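Local coordinates for putative transcriptional regulator protein, LacI family (Rhizobium etli, PDB 3MIZ) that probably binds cis-regulatory DNA and represses transcription as a LacI-family regulator, at residues L127-Y136 against F153-L162. Residues are numbered along the deposited sequence; the frame is centred on the assembly and turned at random.
Sequences LERGHRRIGY and FRRTTSEFGL
A beta-alpha-beta crossover of the periplasmic-binding-protein-like domain contains this contact, in which Tyr136 and Ile134 of strand 134-138 meet Phe153 of helix 144-160. Segments 134-136 and 153-160 run nearly antiparallel, at 167°. Tyr136 and Phe153 lie with their ring planes 25° apart, slid so far that they barely overlap. Within this pair the nearest atoms are Tyr136 CB and Phe153 CE2, 3.5 Å apart. Tyr136 CD1 sits over one face of the Phe153 ring, toward the rim. With CG anti to the backbone N (chi1 177°), Phe153 brings its outer ring atoms to the strand. Ile134 CG2 meets the edge of the Phe153 ring at CE1, 3.6 Å away. Leu167 and Ile169 of strand 167-174 and Met202 of strand 200-203 also touch Phe153. Were Phe153 replaced by an alanine, a gap would probably open between helix and sheet, and Tyr136 and Ile134 would lose their aromatic partner.

Near the C-terminal end of the helix, Leu127 packs on Phe160 and Leu162. Leu127 CB stands over the centre of the Phe160 ring, 4.1 Å from the centroid, as a CH-pi contact. Leu127 CD2 reaches Leu162 CD1 at 3.6 Å. Gly161 has positive phi where the chain leaves the helix. Leu162 follows directly, and its methyls lie against the Arg132 carbonyl, with Leu162 CD1 3.3 Å from Arg132 O. Arg132 crosses the edge of the Phe160 ring, and Phe160 CZ lies over the centre of one face of the Arg132 guanidinium; the two planes are steeply inclined. The Arg132 chain is bent at chi2, and its aliphatic CD rests on Leu162 CD2. Two backbone carbonyls hold the guanidinium. Arg132 NH1 donates to His131 O from above the carbonyl plane, and to a lone pair of Leu127 O at 3.0 Å.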
ATOM      1  N   LEU A 127      -7.135  28.548   7.012  1.00 16.89           N
ATOM      2  CA  LEU A 127      -7.774  29.794   7.460  1.00 18.27           C
ATOM      3  C   LEU A 127      -6.757  30.857   7.860  1.00 20.60           C
ATOM      4  O   LEU A 127      -6.957  32.052   7.609  1.00 19.67           O
ATOM      5  CB  LEU A 127      -8.707  29.517   8.646  1.00 18.71           C
ATOM      6  CG  LEU A 127      -9.866  28.561   8.359  1.00 18.64           C
ATOM      7  CD1 LEU A 127     -10.648  28.275   9.645  1.00 21.09           C
ATOM      8  CD2 LEU A 127     -10.773  29.179   7.301  1.00 18.86           C
ATOM      9  N   GLU A 128      -5.670  30.432   8.495  1.00 22.04           N
ATOM     10  CA  GLU A 128      -4.639  31.372   8.908  1.00 24.83           C
ATOM     11  C   GLU A 128      -3.799  31.782   7.702  1.00 24.47           C
ATOM     12  O   GLU A 128      -2.970  32.690   7.795  1.00 23.83           O
ATOM     13  CB  GLU A 128      -3.749  30.746   9.985  1.00 29.74           C
ATOM     14  CG  GLU A 128      -4.530  30.219  11.181  1.00 34.09           C
ATOM     15  CD  GLU A 128      -3.636  29.695  12.290  1.00 38.00           C
ATOM     16  OE1 GLU A 128      -2.693  28.929  11.990  1.00 41.09           O
ATOM     17  OE2 GLU A 128      -3.880  30.044  13.465  1.00 41.93           O
ATOM     18  N   ARG A 129      -4.018  31.112   6.573  1.00 22.64           N
ATOM     19  CA  ARG A 129      -3.283  31.415   5.347  1.00 24.13           C
ATOM     20  C   ARG A 129      -4.143  32.149   4.313  1.00 22.40           C
ATOM     21  O   ARG A 129      -3.929  32.008   3.107  1.00 24.32           O
ATOM     22  CB  ARG A 129      -2.714  30.135   4.719  1.00 27.25           C
ATOM     23  CG  ARG A 129      -1.765  29.330   5.608  1.00 33.42           C
ATOM     24  CD  ARG A 129      -0.570  30.141   6.048  1.00 37.27           C
ATOM     25  NE  ARG A 129       0.472  29.324   6.674  1.00 40.52           N
ATOM     26  CZ  ARG A 129       0.320  28.621   7.793  1.00 41.35           C
ATOM     27  NH1 ARG A 129      -0.841  28.615   8.436  1.00 40.43           N
ATOM     28  NH2 ARG A 129       1.346  27.943   8.288  1.00 42.09           N
ATOM     29  N   GLY A 130      -5.123  32.910   4.793  1.00 20.74           N
ATOM     30  CA  GLY A 130      -5.973  33.701   3.915  1.00 20.20           C
ATOM     31  C   GLY A 130      -7.119  33.072   3.141  1.00 21.16           C
ATOM     32  O   GLY A 130      -7.896  33.796   2.519  1.00 20.89           O
ATOM     33  N   HIS A 131      -7.251  31.749   3.172  1.00 17.84           N
ATOM     34  CA  HIS A 131      -8.317  31.095   2.418  1.00 18.64           C
ATOM     35  C   HIS A 131      -9.683  31.272   3.070  1.00 19.03           C
ATOM     36  O   HIS A 131      -9.840  31.093   4.281  1.00 17.73           O
ATOM     37  CB  HIS A 131      -7.982  29.610   2.239  1.00 17.82           C
ATOM     38  CG  HIS A 131      -6.703  29.376   1.498  1.00 17.62           C
ATOM     39  ND1 HIS A 131      -6.593  29.545   0.135  1.00 15.44           N
ATOM     40  CD2 HIS A 131      -5.468  29.030   1.936  1.00 18.89           C
ATOM     41  CE1 HIS A 131      -5.346  29.315  -0.236  1.00 18.76           C
ATOM     42  NE2 HIS A 131      -4.642  29.001   0.837  1.00 20.08           N
ATOM     43  N   ARG A 132     -10.672  31.620   2.253  1.00 18.61           N
ATOM     44  CA  ARG A 132     -12.019  31.863   2.749  1.00 20.97           C
ATOM     45  C   ARG A 132     -13.063  31.072   1.969  1.00 23.36           C
ATOM     46  O   ARG A 132     -14.178  30.860   2.453  1.00 26.27           O
ATOM     47  CB  ARG A 132     -12.317  33.363   2.683  1.00 20.98           C
ATOM     48  CG  ARG A 132     -11.310  34.222   3.451  1.00 19.61           C
ATOM     49  CD  ARG A 132     -11.527  34.137   4.952  1.00 18.08           C
ATOM     50  NE  ARG A 132     -10.634  35.013   5.712  1.00 17.25           N
ATOM     51  CZ  ARG A 132      -9.429  34.661   6.149  1.00 19.35           C
ATOM     52  NH1 ARG A 132      -8.959  33.445   5.902  1.00 15.34           N
ATOM     53  NH2 ARG A 132      -8.692  35.522   6.851  1.00 18.71           N
ATOM     54  N   ARG A 133     -12.704  30.663   0.756  1.00 22.07           N
ATOM     55  CA  ARG A 133     -13.574  29.836  -0.077  1.00 23.70           C
ATOM     56  C   ARG A 133     -12.825  28.501  -0.109  1.00 21.86           C
ATOM     57  O   ARG A 133     -11.855  28.349  -0.854  1.00 19.45           O
ATOM     58  CB  ARG A 133     -13.678  30.387  -1.500  1.00 26.74           C
ATOM     59  CG  ARG A 133     -14.358  31.735  -1.634  1.00 32.35           C
ATOM     60  CD  ARG A 133     -14.389  32.140  -3.102  1.00 37.34           C
ATOM     61  NE  ARG A 133     -15.136  33.373  -3.341  1.00 42.84           N
ATOM     62  CZ  ARG A 133     -15.271  33.939  -4.536  1.00 44.81           C
ATOM     63  NH1 ARG A 133     -14.708  33.383  -5.601  1.00 46.40           N
ATOM     64  NH2 ARG A 133     -15.970  35.058  -4.669  1.00 47.71           N
ATOM     65  N   ILE A 134     -13.266  27.548   0.708  1.00 19.09           N
ATOM     66  CA  ILE A 134     -12.596  26.251   0.800  1.00 17.98           C
ATOM     67  C   ILE A 134     -13.438  25.085   0.301  1.00 18.99           C
ATOM     68  O   ILE A 134     -14.641  25.025   0.551  1.00 18.52           O
ATOM     69  CB  ILE A 134     -12.209  25.939   2.265  1.00 20.24           C
ATOM     70  CG1 ILE A 134     -11.503  27.143   2.894  1.00 20.48           C
ATOM     71  CG2 ILE A 134     -11.330  24.694   2.316  1.00 17.91           C
ATOM     72  CD1 ILE A 134     -10.195  27.469   2.257  1.00 27.27           C
ATOM     73  N   GLY A 135     -12.791  24.156  -0.398  1.00 17.44           N
ATOM     74  CA  GLY A 135     -13.488  22.986  -0.896  1.00 16.12           C
ATOM     75  C   GLY A 135     -13.080  21.774  -0.080  1.00 15.76           C
ATOM     76  O   GLY A 135     -11.995  21.741   0.497  1.00 16.35           O
ATOM     77  N   TYR A 136     -13.955  20.779  -0.013  1.00 15.48           N
ATOM     78  CA  TYR A 136     -13.663  19.560   0.727  1.00 16.64           C
ATOM     79  C   TYR A 136     -14.299  18.396  -0.032  1.00 16.88           C
ATOM     80  O   TYR A 136     -15.514  18.365  -0.225  1.00 19.01           O
ATOM     81  CB  TYR A 136     -14.247  19.635   2.146  1.00 15.91           C
ATOM     82  CG  TYR A 136     -13.827  18.484   3.034  1.00 16.31           C
ATOM     83  CD1 TYR A 136     -12.688  18.572   3.841  1.00 17.30           C
ATOM     84  CD2 TYR A 136     -14.519  17.273   3.005  1.00 14.90           C
ATOM     85  CE1 TYR A 136     -12.246  17.473   4.594  1.00 16.12           C
ATOM     86  CE2 TYR A 136     -14.086  16.170   3.748  1.00 15.86           C
ATOM     87  CZ  TYR A 136     -12.947  16.277   4.536  1.00 16.62           C
ATOM     88  OH  TYR A 136     -12.497  15.179   5.232  1.00 14.83           O
ATOM     89  N   PHE A 153     -14.056  19.890   9.853  1.00 18.66           N
ATOM     90  CA  PHE A 153     -14.016  20.921   8.825  1.00 19.85           C
ATOM     91  C   PHE A 153     -15.211  21.854   8.984  1.00 22.59           C
ATOM     92  O   PHE A 153     -15.064  23.079   8.956  1.00 20.89           O
ATOM     93  CB  PHE A 153     -14.039  20.270   7.440  1.00 17.00           C
ATOM     94  CG  PHE A 153     -14.082  21.252   6.306  1.00 17.04           C
ATOM     95  CD1 PHE A 153     -13.033  22.141   6.097  1.00 16.69           C
ATOM     96  CD2 PHE A 153     -15.169  21.283   5.439  1.00 14.80           C
ATOM     97  CE1 PHE A 153     -13.068  23.050   5.033  1.00 16.58           C
ATOM     98  CE2 PHE A 153     -15.212  22.185   4.376  1.00 17.47           C
ATOM     99  CZ  PHE A 153     -14.160  23.069   4.174  1.00 13.93           C
ATOM    100  N   ARG A 154     -16.391  21.270   9.161  1.00 22.60           N
ATOM    101  CA  ARG A 154     -17.608  22.056   9.319  1.00 25.23           C
ATOM    102  C   ARG A 154     -17.583  23.005  10.509  1.00 24.58           C
ATOM    103  O   ARG A 154     -17.865  24.189  10.355  1.00 28.08           O
ATOM    104  CB  ARG A 154     -18.832  21.139   9.435  1.00 25.89           C
ATOM    105  CG  ARG A 154     -19.265  20.478   8.138  1.00 30.60           C
ATOM    106  CD  ARG A 154     -20.451  19.554   8.398  1.00 33.97           C
ATOM    107  NE  ARG A 154     -20.851  18.790   7.220  1.00 36.98           N
ATOM    108  CZ  ARG A 154     -21.458  19.306   6.157  1.00 37.50           C
ATOM    109  NH1 ARG A 154     -21.741  20.601   6.116  1.00 38.70           N
ATOM    110  NH2 ARG A 154     -21.783  18.526   5.137  1.00 36.74           N
ATOM    111  N   ARG A 155     -17.258  22.506  11.698  1.00 25.57           N
ATOM    112  CA  ARG A 155     -17.237  23.383  12.866  1.00 26.74           C
ATOM    113  C   ARG A 155     -16.060  24.356  12.910  1.00 26.17           C
ATOM    114  O   ARG A 155     -16.222  25.498  13.337  1.00 24.24           O
ATOM    115  CB  ARG A 155     -17.245  22.589  14.173  1.00 27.97           C
ATOM    116  CG  ARG A 155     -17.268  23.512  15.403  1.00 31.18           C
ATOM    117  CD  ARG A 155     -17.175  22.754  16.712  1.00 31.97           C
ATOM    118  NE  ARG A 155     -16.986  23.640  17.863  1.00 32.12           N
ATOM    119  CZ  ARG A 155     -17.881  24.523  18.304  1.00 32.96           C
ATOM    120  NH1 ARG A 155     -19.053  24.663  17.696  1.00 32.10           N
ATOM    121  NH2 ARG A 155     -17.608  25.258  19.373  1.00 30.39           N
ATOM    122  N   THR A 156     -14.881  23.915  12.487  1.00 24.93           N
ATOM    123  CA  THR A 156     -13.723  24.799  12.522  1.00 25.07           C
ATOM    124  C   THR A 156     -13.962  26.002  11.632  1.00 24.71           C
ATOM    125  O   THR A 156     -13.630  27.134  11.999  1.00 24.16           O
ATOM    126  CB  THR A 156     -12.446  24.077  12.078  1.00 25.84           C
ATOM    127  OG1 THR A 156     -12.626  23.546  10.760  1.00 29.98           O
ATOM    128  CG2 THR A 156     -12.119  22.954  13.049  1.00 19.12           C
ATOM    129  N   THR A 157     -14.544  25.759  10.463  1.00 23.76           N
ATOM    130  CA  THR A 157     -14.832  26.845   9.544  1.00 26.05           C
ATOM    131  C   THR A 157     -15.925  27.747  10.116  1.00 27.10           C
ATOM    132  O   THR A 157     -15.900  28.959   9.911  1.00 27.34           O
ATOM    133  CB  THR A 157     -15.258  26.321   8.150  1.00 27.06           C
ATOM    134  OG1 THR A 157     -15.619  27.427   7.316  1.00 31.45           O
ATOM    135  CG2 THR A 157     -16.432  25.372   8.255  1.00 22.74           C
ATOM    136  N   SER A 158     -16.883  27.170  10.837  1.00 27.36           N
ATOM    137  CA  SER A 158     -17.951  27.982  11.425  1.00 27.92           C
ATOM    138  C   SER A 158     -17.425  28.786  12.609  1.00 27.82           C
ATOM    139  O   SER A 158     -17.771  29.954  12.779  1.00 29.18           O
ATOM    140  CB  SER A 158     -19.125  27.106  11.875  1.00 30.43           C
ATOM    141  OG  SER A 158     -19.990  26.811  10.786  1.00 32.55           O
ATOM    142  N   GLU A 159     -16.584  28.155  13.422  1.00 28.18           N
ATOM    143  CA  GLU A 159     -15.998  28.803  14.591  1.00 29.66           C
ATOM    144  C   GLU A 159     -15.144  29.998  14.151  1.00 29.28           C
ATOM    145  O   GLU A 159     -14.988  30.977  14.890  1.00 29.25           O
ATOM    146  CB  GLU A 159     -15.139  27.792  15.361  1.00 33.72           C
ATOM    147  CG  GLU A 159     -14.466  28.332  16.615  1.00 39.30           C
ATOM    148  CD  GLU A 159     -13.640  27.271  17.337  1.00 43.63           C
ATOM    149  OE1 GLU A 159     -12.718  26.699  16.711  1.00 44.43           O
ATOM    150  OE2 GLU A 159     -13.911  27.009  18.530  1.00 45.17           O
ATOM    151  N   PHE A 160     -14.596  29.911  12.942  1.00 27.95           N
ATOM    152  CA  PHE A 160     -13.765  30.984  12.404  1.00 27.08           C
ATOM    153  C   PHE A 160     -14.639  32.104  11.856  1.00 28.11           C
ATOM    154  O   PHE A 160     -14.287  33.280  11.951  1.00 29.64           O
ATOM    155  CB  PHE A 160     -12.865  30.463  11.280  1.00 25.82           C
ATOM    156  CG  PHE A 160     -11.958  31.515  10.697  1.00 25.46           C
ATOM    157  CD1 PHE A 160     -10.810  31.913  11.372  1.00 25.48           C
ATOM    158  CD2 PHE A 160     -12.264  32.121   9.487  1.00 24.59           C
ATOM    159  CE1 PHE A 160      -9.977  32.904  10.845  1.00 27.14           C
ATOM    160  CE2 PHE A 160     -11.440  33.113   8.951  1.00 24.76           C
ATOM    161  CZ  PHE A 160     -10.296  33.504   9.631  1.00 24.61           C
ATOM    162  N   GLY A 161     -15.775  31.742  11.268  1.00 28.54           N
ATOM    163  CA  GLY A 161     -16.656  32.765  10.738  1.00 29.53           C
ATOM    164  C   GLY A 161     -17.225  32.470   9.369  1.00 29.89           C
ATOM    165  O   GLY A 161     -18.237  33.052   8.991  1.00 30.21           O
ATOM    166  N   LEU A 162     -16.585  31.577   8.620  1.00 29.60           N
ATOM    167  CA  LEU A 162     -17.074  31.240   7.289  1.00 30.50           C
ATOM    168  C   LEU A 162     -18.442  30.584   7.382  1.00 32.02           C
ATOM    169  O   LEU A 162     -18.776  29.966   8.392  1.00 30.88           O
ATOM    170  CB  LEU A 162     -16.105  30.294   6.576  1.00 30.85           C
ATOM    171  CG  LEU A 162     -14.671  30.782   6.355  1.00 31.54           C
ATOM    172  CD1 LEU A 162     -13.912  29.745   5.542  1.00 28.94           C
ATOM    173  CD2 LEU A 162     -14.678  32.125   5.630  1.00 32.45           C
TER